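Local coordinates for hypothetical protein Atu2144 (Agrobacterium tumefaciens, PDB 2ODF) that is of unknown function but probably acts as a zinc-dependent amidohydrolase related to N-formylglutamate amidohydrolases, at residues A[23-29]-A[73-78]; A[68-73]-A[241-245]. All coordinates share one frame. Residue numbers count along the deposited sequence, not the author numbering.

Contact 1 (A[23-29]-A[73-78]); sequences AKGDVLL and FHATLV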
ATOM      1  N   ALA A  23      -6.382  15.677  22.775  1.00 24.62           N
ATOM      2  CA  ALA A  23      -7.616  16.468  22.895  1.00 24.45           C
ATOM      3  C   ALA A  23      -8.778  15.653  23.492  1.00 24.28           C
ATOM      4  O   ALA A  23      -8.890  14.451  23.278  1.00 23.45           O
ATOM      5  CB  ALA A  23      -8.032  17.043  21.534  1.00 24.81           C
ATOM      6  N   LYS A  24      -9.649  16.347  24.211  1.00 24.36           N
ATOM      7  CA  LYS A  24     -10.842  15.761  24.821  1.00 24.69           C
ATOM      8  C   LYS A  24     -12.027  15.727  23.873  1.00 24.49           C
ATOM      9  O   LYS A  24     -13.043  15.126  24.192  1.00 24.34           O
ATOM     10  CB  LYS A  24     -11.306  16.615  25.992  1.00 24.90           C
ATOM     11  CG  LYS A  24     -10.411  16.669  27.187  1.00 26.20           C
ATOM     12  CD  LYS A  24     -11.083  17.564  28.227  1.00 26.46           C
ATOM     13  CE  LYS A  24     -10.252  17.710  29.497  1.00 29.16           C
ATOM     14  NZ  LYS A  24     -10.889  18.597  30.530  1.00 29.59           N
ATOM     15  N   GLY A  25     -11.936  16.449  22.758  1.00 24.12           N
ATOM     16  CA  GLY A  25     -13.067  16.607  21.839  1.00 23.48           C
ATOM     17  C   GLY A  25     -13.444  15.356  21.058  1.00 22.80           C
ATOM     18  O   GLY A  25     -12.586  14.551  20.730  1.00 22.23           O
ATOM     19  N   ASP A  26     -14.737  15.216  20.753  1.00 22.54           N
ATOM     20  CA  ASP A  26     -15.249  14.089  19.966  1.00 21.89           C
ATOM     21  C   ASP A  26     -14.821  14.156  18.479  1.00 21.08           C
ATOM     22  O   ASP A  26     -14.706  13.121  17.814  1.00 21.40           O
ATOM     23  CB  ASP A  26     -16.790  14.039  19.996  1.00 22.55           C
ATOM     24  CG  ASP A  26     -17.376  13.903  21.404  1.00 25.46           C
ATOM     25  OD1 ASP A  26     -16.720  13.319  22.311  1.00 25.88           O
ATOM     26  OD2 ASP A  26     -18.522  14.387  21.585  1.00 27.02           O
ATOM     27  N   VAL A  27     -14.587  15.355  17.949  1.00 20.26           N
ATOM     28  CA  VAL A  27     -14.234  15.506  16.538  1.00 19.21           C
ATOM     29  C   VAL A  27     -12.754  15.109  16.269  1.00 18.61           C
ATOM     30  O   VAL A  27     -11.851  15.466  17.026  1.00 18.22           O
ATOM     31  CB  VAL A  27     -14.541  16.933  16.040  1.00 18.95           C
ATOM     32  CG1 VAL A  27     -13.965  17.183  14.692  1.00 18.54           C
ATOM     33  CG2 VAL A  27     -16.065  17.165  16.008  1.00 19.92           C
ATOM     34  N   LEU A  28     -12.542  14.306  15.227  1.00 17.62           N
ATOM     35  CA  LEU A  28     -11.195  13.951  14.750  1.00 17.12           C
ATOM     36  C   LEU A  28     -11.035  14.572  13.375  1.00 16.44           C
ATOM     37  O   LEU A  28     -11.730  14.186  12.408  1.00 15.02           O
ATOM     38  CB  LEU A  28     -11.026  12.433  14.671  1.00 17.50           C
ATOM     39  CG  LEU A  28      -9.651  11.884  14.214  1.00 17.06           C
ATOM     40  CD1 LEU A  28      -8.467  12.396  15.052  1.00 14.51           C
ATOM     41  CD2 LEU A  28      -9.649  10.323  14.132  1.00 16.44           C
ATOM     42  N   LEU A  29     -10.178  15.587  13.311  1.00 15.76           N
ATOM     43  CA  LEU A  29      -9.949  16.337  12.101  1.00 15.50           C
ATOM     44  C   LEU A  29      -8.843  15.665  11.296  1.00 15.53           C
ATOM     45  O   LEU A  29      -7.821  15.240  11.868  1.00 14.65           O
ATOM     46  CB  LEU A  29      -9.562  17.776  12.419  1.00 15.67           C
ATOM     47  CG  LEU A  29     -10.644  18.652  13.076  1.00 16.55           C
ATOM     48  CD1 LEU A  29     -10.053  19.863  13.870  1.00 14.56           C
ATOM     49  CD2 LEU A  29     -11.691  19.086  12.037  1.00 16.82           C
ATOM     50  N   PHE A  73     -12.803  23.139  18.475  1.00 22.46           N
ATOM     51  CA  PHE A  73     -13.456  21.888  18.860  1.00 22.28           C
ATOM     52  C   PHE A  73     -12.703  21.065  19.897  1.00 22.34           C
ATOM     53  O   PHE A  73     -13.190  19.984  20.283  1.00 23.38           O
ATOM     54  CB  PHE A  73     -13.726  21.008  17.622  1.00 22.65           C
ATOM     55  CG  PHE A  73     -14.933  21.421  16.848  1.00 22.30           C
ATOM     56  CD1 PHE A  73     -16.199  21.125  17.316  1.00 22.35           C
ATOM     57  CD2 PHE A  73     -14.817  22.086  15.642  1.00 22.97           C
ATOM     58  CE1 PHE A  73     -17.336  21.515  16.607  1.00 24.26           C
ATOM     59  CE2 PHE A  73     -15.963  22.467  14.917  1.00 23.47           C
ATOM     60  CZ  PHE A  73     -17.206  22.188  15.408  1.00 23.55           C
ATOM     61  N   HIS A  74     -11.539  21.546  20.343  1.00 21.42           N
ATOM     62  CA  HIS A  74     -10.628  20.774  21.210  1.00 21.95           C
ATOM     63  C   HIS A  74     -10.456  19.392  20.602  1.00 21.48           C
ATOM     64  O   HIS A  74     -10.717  18.356  21.217  1.00 21.82           O
ATOM     65  CB  HIS A  74     -11.132  20.752  22.643  1.00 23.12           C
ATOM     66  CG  HIS A  74     -11.470  22.116  23.141  1.00 24.35           C
ATOM     67  ND1 HIS A  74     -10.502  23.031  23.495  1.00 28.79           N
ATOM     68  CD2 HIS A  74     -12.655  22.763  23.233  1.00 28.56           C
ATOM     69  CE1 HIS A  74     -11.081  24.165  23.846  1.00 28.63           C
ATOM     70  NE2 HIS A  74     -12.387  24.031  23.692  1.00 28.18           N
ATOM     71  N   ALA A  75     -10.010  19.406  19.358  1.00 20.02           N
ATOM     72  CA  ALA A  75     -10.035  18.205  18.527  1.00 19.91           C
ATOM     73  C   ALA A  75      -8.651  17.887  17.954  1.00 19.41           C
ATOM     74  O   ALA A  75      -7.986  18.740  17.378  1.00 19.19           O
ATOM     75  CB  ALA A  75     -11.012  18.375  17.431  1.00 18.70           C
ATOM     76  N   THR A  76      -8.254  16.635  18.102  1.00 19.09           N
ATOM     77  CA  THR A  76      -7.082  16.100  17.439  1.00 18.05           C
ATOM     78  C   THR A  76      -7.140  16.325  15.916  1.00 18.35           C
ATOM     79  O   THR A  76      -8.201  16.226  15.272  1.00 16.79           O
ATOM     80  CB  THR A  76      -6.962  14.609  17.741  1.00 18.99           C
ATOM     81  OG1 THR A  76      -6.841  14.434  19.152  1.00 16.97           O
ATOM     82  CG2 THR A  76      -5.766  13.971  17.012  1.00 18.64           C
ATOM     83  N   LEU A  77      -5.973  16.630  15.363  1.00 17.21           N
ATOM     84  CA  LEU A  77      -5.814  16.870  13.932  1.00 17.70           C
ATOM     85  C   LEU A  77      -4.694  15.987  13.430  1.00 17.26           C
ATOM     86  O   LEU A  77      -3.590  16.061  13.951  1.00 18.23           O
ATOM     87  CB  LEU A  77      -5.475  18.317  13.638  1.00 17.09           C
ATOM     88  CG  LEU A  77      -4.998  18.715  12.240  1.00 16.92           C
ATOM     89  CD1 LEU A  77      -6.021  18.351  11.176  1.00 13.09           C
ATOM     90  CD2 LEU A  77      -4.696  20.213  12.234  1.00 18.14           C
ATOM     91  N   VAL A  78      -5.003  15.160  12.443  1.00 17.61           N
ATOM     92  CA  VAL A  78      -4.024  14.329  11.744  1.00 17.39           C
ATOM     93  C   VAL A  78      -3.894  14.856  10.339  1.00 17.60           C
ATOM     94  O   VAL A  78      -4.895  15.016   9.634  1.00 16.70           O
ATOM     95  CB  VAL A  78      -4.434  12.863  11.676  1.00 17.36           C
ATOM     96  CG1 VAL A  78      -3.322  12.024  10.985  1.00 16.13           C
ATOM     97  CG2 VAL A  78      -4.733  12.336  13.064  1.00 18.73           C
TER
HETATM   98  O   HOH W   1     -10.358  14.860  19.131  1.00 16.03           O
HETATM   99  O   HOH W   2     -14.975  18.101  19.153  1.00 24.59           O
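This is a parallel strand pairing inside the central mixed sheet, where the start of strand 27-31 meets the start of strand 77-80 and the loops leading into both run together. L29 bridges L77 through two good backbone hydrogen bonds: L29 N donates to T76 O (2.9 Å), and V78 N donates to L29 O (2.9 Å). L29 O also receives a CA-H...O contact from L77 CA at 3.3 Å.

Before this bridge the chains part, and water fills the gap. One water donates to G25 O and V27 O and accepts from T76 N; a second accepts from V27 N and donates to F73 O. Farther out, G25 N makes a weak bond of 2.7 Å to H74 O. H74, with positive phi, ends helix 62-73 in a Schellman motif. A CB on G25 would clash with F73 O and H74 O, so this close approach suits a glycine.

On the face carrying L29 and L77, L29 CD1 packs on A75 CB (4.0 Å) and L29 CB on L77 CD1 (3.8 Å). L28 CD1 meets T76 CG2 (3.7 Å) and V78 CG2 (4.2 Å) on the side covered by helix 116-143, while T76 OG1 hydrogen-bonds outside the pair, to N20 O and R141 NH2. Strand 27-31, helix 62-73 and strand 77-80 thus form a beta-alpha-beta crossover between neighbouring parallel strands of an alpha/beta sheet.

Contact 2 (A[68-73]-A[241-245]); sequences LLSEKF and AGFLH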
ATOM      1  N   LEU A  68      -7.342  25.872  13.216  1.00 17.46           N
ATOM      2  CA  LEU A  68      -8.253  26.753  13.944  1.00 17.82           C
ATOM      3  C   LEU A  68      -9.411  25.953  14.493  1.00 18.07           C
ATOM      4  O   LEU A  68      -9.795  26.140  15.644  1.00 18.12           O
ATOM      5  CB  LEU A  68      -8.736  27.894  13.068  1.00 17.27           C
ATOM      6  CG  LEU A  68      -7.655  28.882  12.661  1.00 18.11           C
ATOM      7  CD1 LEU A  68      -8.288  29.922  11.773  1.00 19.07           C
ATOM      8  CD2 LEU A  68      -6.971  29.527  13.862  1.00 20.49           C
ATOM      9  N   LEU A  69      -9.958  25.046  13.690  1.00 18.07           N
ATOM     10  CA  LEU A  69     -10.977  24.097  14.165  1.00 18.28           C
ATOM     11  C   LEU A  69     -10.509  23.146  15.276  1.00 18.31           C
ATOM     12  O   LEU A  69     -11.287  22.748  16.124  1.00 18.00           O
ATOM     13  CB  LEU A  69     -11.550  23.291  12.975  1.00 18.57           C
ATOM     14  CG  LEU A  69     -12.358  24.080  11.942  1.00 19.58           C
ATOM     15  CD1 LEU A  69     -12.743  23.211  10.763  1.00 19.17           C
ATOM     16  CD2 LEU A  69     -13.621  24.666  12.604  1.00 19.64           C
ATOM     17  N   SER A  70      -9.236  22.775  15.265  1.00 18.88           N
ATOM     18  CA  SER A  70      -8.652  21.938  16.307  1.00 19.93           C
ATOM     19  C   SER A  70      -8.720  22.644  17.690  1.00 20.67           C
ATOM     20  O   SER A  70      -9.039  22.009  18.706  1.00 20.88           O
ATOM     21  CB  SER A  70      -7.218  21.584  15.912  1.00 19.87           C
ATOM     22  OG  SER A  70      -6.573  20.810  16.906  1.00 20.54           O
ATOM     23  N   GLU A  71      -8.458  23.943  17.688  1.00 22.17           N
ATOM     24  CA  GLU A  71      -8.586  24.829  18.864  1.00 23.90           C
ATOM     25  C   GLU A  71     -10.065  24.953  19.266  1.00 23.95           C
ATOM     26  O   GLU A  71     -10.422  24.706  20.408  1.00 24.33           O
ATOM     27  CB  GLU A  71      -8.003  26.227  18.551  1.00 25.02           C
ATOM     28  CG  GLU A  71      -6.478  26.260  18.282  1.00 28.61           C
ATOM     29  CD  GLU A  71      -5.948  27.485  17.438  1.00 30.02           C
ATOM     30  OE1 GLU A  71      -6.435  28.652  17.587  1.00 35.98           O
ATOM     31  OE2 GLU A  71      -4.999  27.265  16.626  1.00 37.87           O
ATOM     32  N   LYS A  72     -10.922  25.312  18.319  1.00 23.07           N
ATOM     33  CA  LYS A  72     -12.333  25.542  18.623  1.00 23.57           C
ATOM     34  C   LYS A  72     -13.080  24.288  19.088  1.00 23.45           C
ATOM     35  O   LYS A  72     -13.893  24.368  19.993  1.00 22.36           O
ATOM     36  CB  LYS A  72     -13.047  26.154  17.421  1.00 24.02           C
ATOM     37  CG  LYS A  72     -12.491  27.535  17.053  1.00 23.39           C
ATOM     38  CD  LYS A  72     -13.165  28.069  15.850  1.00 24.74           C
ATOM     39  CE  LYS A  72     -12.596  29.439  15.440  1.00 25.81           C
ATOM     40  NZ  LYS A  72     -13.030  30.495  16.381  1.00 27.86           N
ATOM     41  N   PHE A  73     -12.803  23.139  18.475  1.00 22.46           N
ATOM     42  CA  PHE A  73     -13.456  21.888  18.860  1.00 22.28           C
ATOM     43  C   PHE A  73     -12.703  21.065  19.897  1.00 22.34           C
ATOM     44  O   PHE A  73     -13.190  19.984  20.283  1.00 23.38           O
ATOM     45  CB  PHE A  73     -13.726  21.008  17.622  1.00 22.65           C
ATOM     46  CG  PHE A  73     -14.933  21.421  16.848  1.00 22.30           C
ATOM     47  CD1 PHE A  73     -16.199  21.125  17.316  1.00 22.35           C
ATOM     48  CD2 PHE A  73     -14.817  22.086  15.642  1.00 22.97           C
ATOM     49  CE1 PHE A  73     -17.336  21.515  16.607  1.00 24.26           C
ATOM     50  CE2 PHE A  73     -15.963  22.467  14.917  1.00 23.47           C
ATOM     51  CZ  PHE A  73     -17.206  22.188  15.408  1.00 23.55           C
ATOM     52  N   ALA A 241     -13.485  29.416   9.901  1.00 19.24           N
ATOM     53  CA  ALA A 241     -13.399  28.446  11.010  1.00 19.16           C
ATOM     54  C   ALA A 241     -14.504  28.660  12.056  1.00 19.59           C
ATOM     55  O   ALA A 241     -15.050  27.699  12.605  1.00 17.77           O
ATOM     56  CB  ALA A 241     -12.027  28.504  11.680  1.00 19.61           C
ATOM     57  N   GLY A 242     -14.819  29.924  12.351  1.00 19.66           N
ATOM     58  CA  GLY A 242     -15.934  30.229  13.254  1.00 19.42           C
ATOM     59  C   GLY A 242     -17.282  29.854  12.667  1.00 19.32           C
ATOM     60  O   GLY A 242     -18.127  29.295  13.369  1.00 20.75           O
ATOM     61  N   PHE A 243     -17.496  30.158  11.392  1.00 19.30           N
ATOM     62  CA  PHE A 243     -18.728  29.772  10.722  1.00 19.44           C
ATOM     63  C   PHE A 243     -18.976  28.269  10.849  1.00 19.52           C
ATOM     64  O   PHE A 243     -20.083  27.825  11.136  1.00 19.60           O
ATOM     65  CB  PHE A 243     -18.692  30.145   9.240  1.00 19.83           C
ATOM     66  CG  PHE A 243     -19.898  29.690   8.493  1.00 19.07           C
ATOM     67  CD1 PHE A 243     -21.066  30.436   8.525  1.00 19.88           C
ATOM     68  CD2 PHE A 243     -19.886  28.502   7.792  1.00 19.16           C
ATOM     69  CE1 PHE A 243     -22.204  30.007   7.869  1.00 20.18           C
ATOM     70  CE2 PHE A 243     -21.019  28.059   7.116  1.00 20.41           C
ATOM     71  CZ  PHE A 243     -22.183  28.813   7.155  1.00 20.10           C
ATOM     72  N   LEU A 244     -17.929  27.490  10.581  1.00 19.53           N
ATOM     73  CA  LEU A 244     -18.036  26.037  10.540  1.00 19.28           C
ATOM     74  C   LEU A 244     -18.152  25.451  11.942  1.00 19.42           C
ATOM     75  O   LEU A 244     -18.828  24.453  12.127  1.00 18.86           O
ATOM     76  CB  LEU A 244     -16.826  25.436   9.822  1.00 19.08           C
ATOM     77  CG  LEU A 244     -16.727  25.632   8.312  1.00 17.01           C
ATOM     78  CD1 LEU A 244     -15.324  25.192   7.831  1.00 16.84           C
ATOM     79  CD2 LEU A 244     -17.825  24.854   7.548  1.00 17.01           C
ATOM     80  N   HIS A 245     -17.500  26.075  12.922  1.00 20.54           N
ATOM     81  CA  HIS A 245     -17.643  25.671  14.310  1.00 21.04           C
ATOM     82  C   HIS A 245     -19.100  25.852  14.766  1.00 21.27           C
ATOM     83  O   HIS A 245     -19.669  24.968  15.397  1.00 20.28           O
ATOM     84  CB  HIS A 245     -16.690  26.458  15.213  1.00 22.57           C
ATOM     85  CG  HIS A 245     -16.853  26.139  16.664  1.00 22.92           C
ATOM     86  ND1 HIS A 245     -16.484  24.929  17.204  1.00 28.31           N
ATOM     87  CD2 HIS A 245     -17.399  26.847  17.674  1.00 28.14           C
ATOM     88  CE1 HIS A 245     -16.787  24.906  18.486  1.00 27.51           C
ATOM     89  NE2 HIS A 245     -17.337  26.062  18.798  1.00 30.41           N
TER
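The axes of helix segments 68-73 and 241-245 approach to 9.7 Å and cross at -43°, with their N-to-C directions 43° apart. The backbones are nearest at L69 and A241, whose CA atoms lie 5.9 Å apart, a spacing permitted by the small side chain of A241, which points at the other helix. L68 CB meets A241 CB at 3.6 Å, while L69 CD2 comes within 3.4 Å of A241 O and 4.3 Å of L244 CB. These two helices pack side by side on one face of the central sheet of an alpha/beta fold: L69 also rests on L29 of strand 27-31, and L244 on I224 and I226 of strand 220-227. Toward the C-terminal end of 68-73 the contact turns aromatic. H245 directs its ring edge at the face of F73 in a T-shaped pair, with centroids 4.4 Å apart, planes at 65° and F73 CZ 3.4 Å from H245 ND1. The H245 ring in turn offers a face to K72, whose CB lies 4.0 Å from its centroid in a CH-pi contact. The K72 side chain, straight as far as CE, continues alongside A241, CE to CB at 3.9 Å, and its CE lies 3.8 Å from G242 N.

Overall arrangement
Contacts 1 and 2, centred 10 Å apart, adjoin on the same side of the chain's centre and share F73, close to the C-terminal end of helix 62-73. In contact 1 F73 offers its carbonyl to a water and its ring to V27; in contact 2 that ring receives H245. S70 ties the two together, its OG 2.6 Å from A75 O in a probable hydrogen bond, and L29 CD1 packs against the helix backbone, 3.3 Å from S70 N. Contact 1 joins neighbouring strands, whereas contact 2 ties their connecting helix to segment 241-245 of the C-terminal helix 234-256, 168 residues farther along the chain.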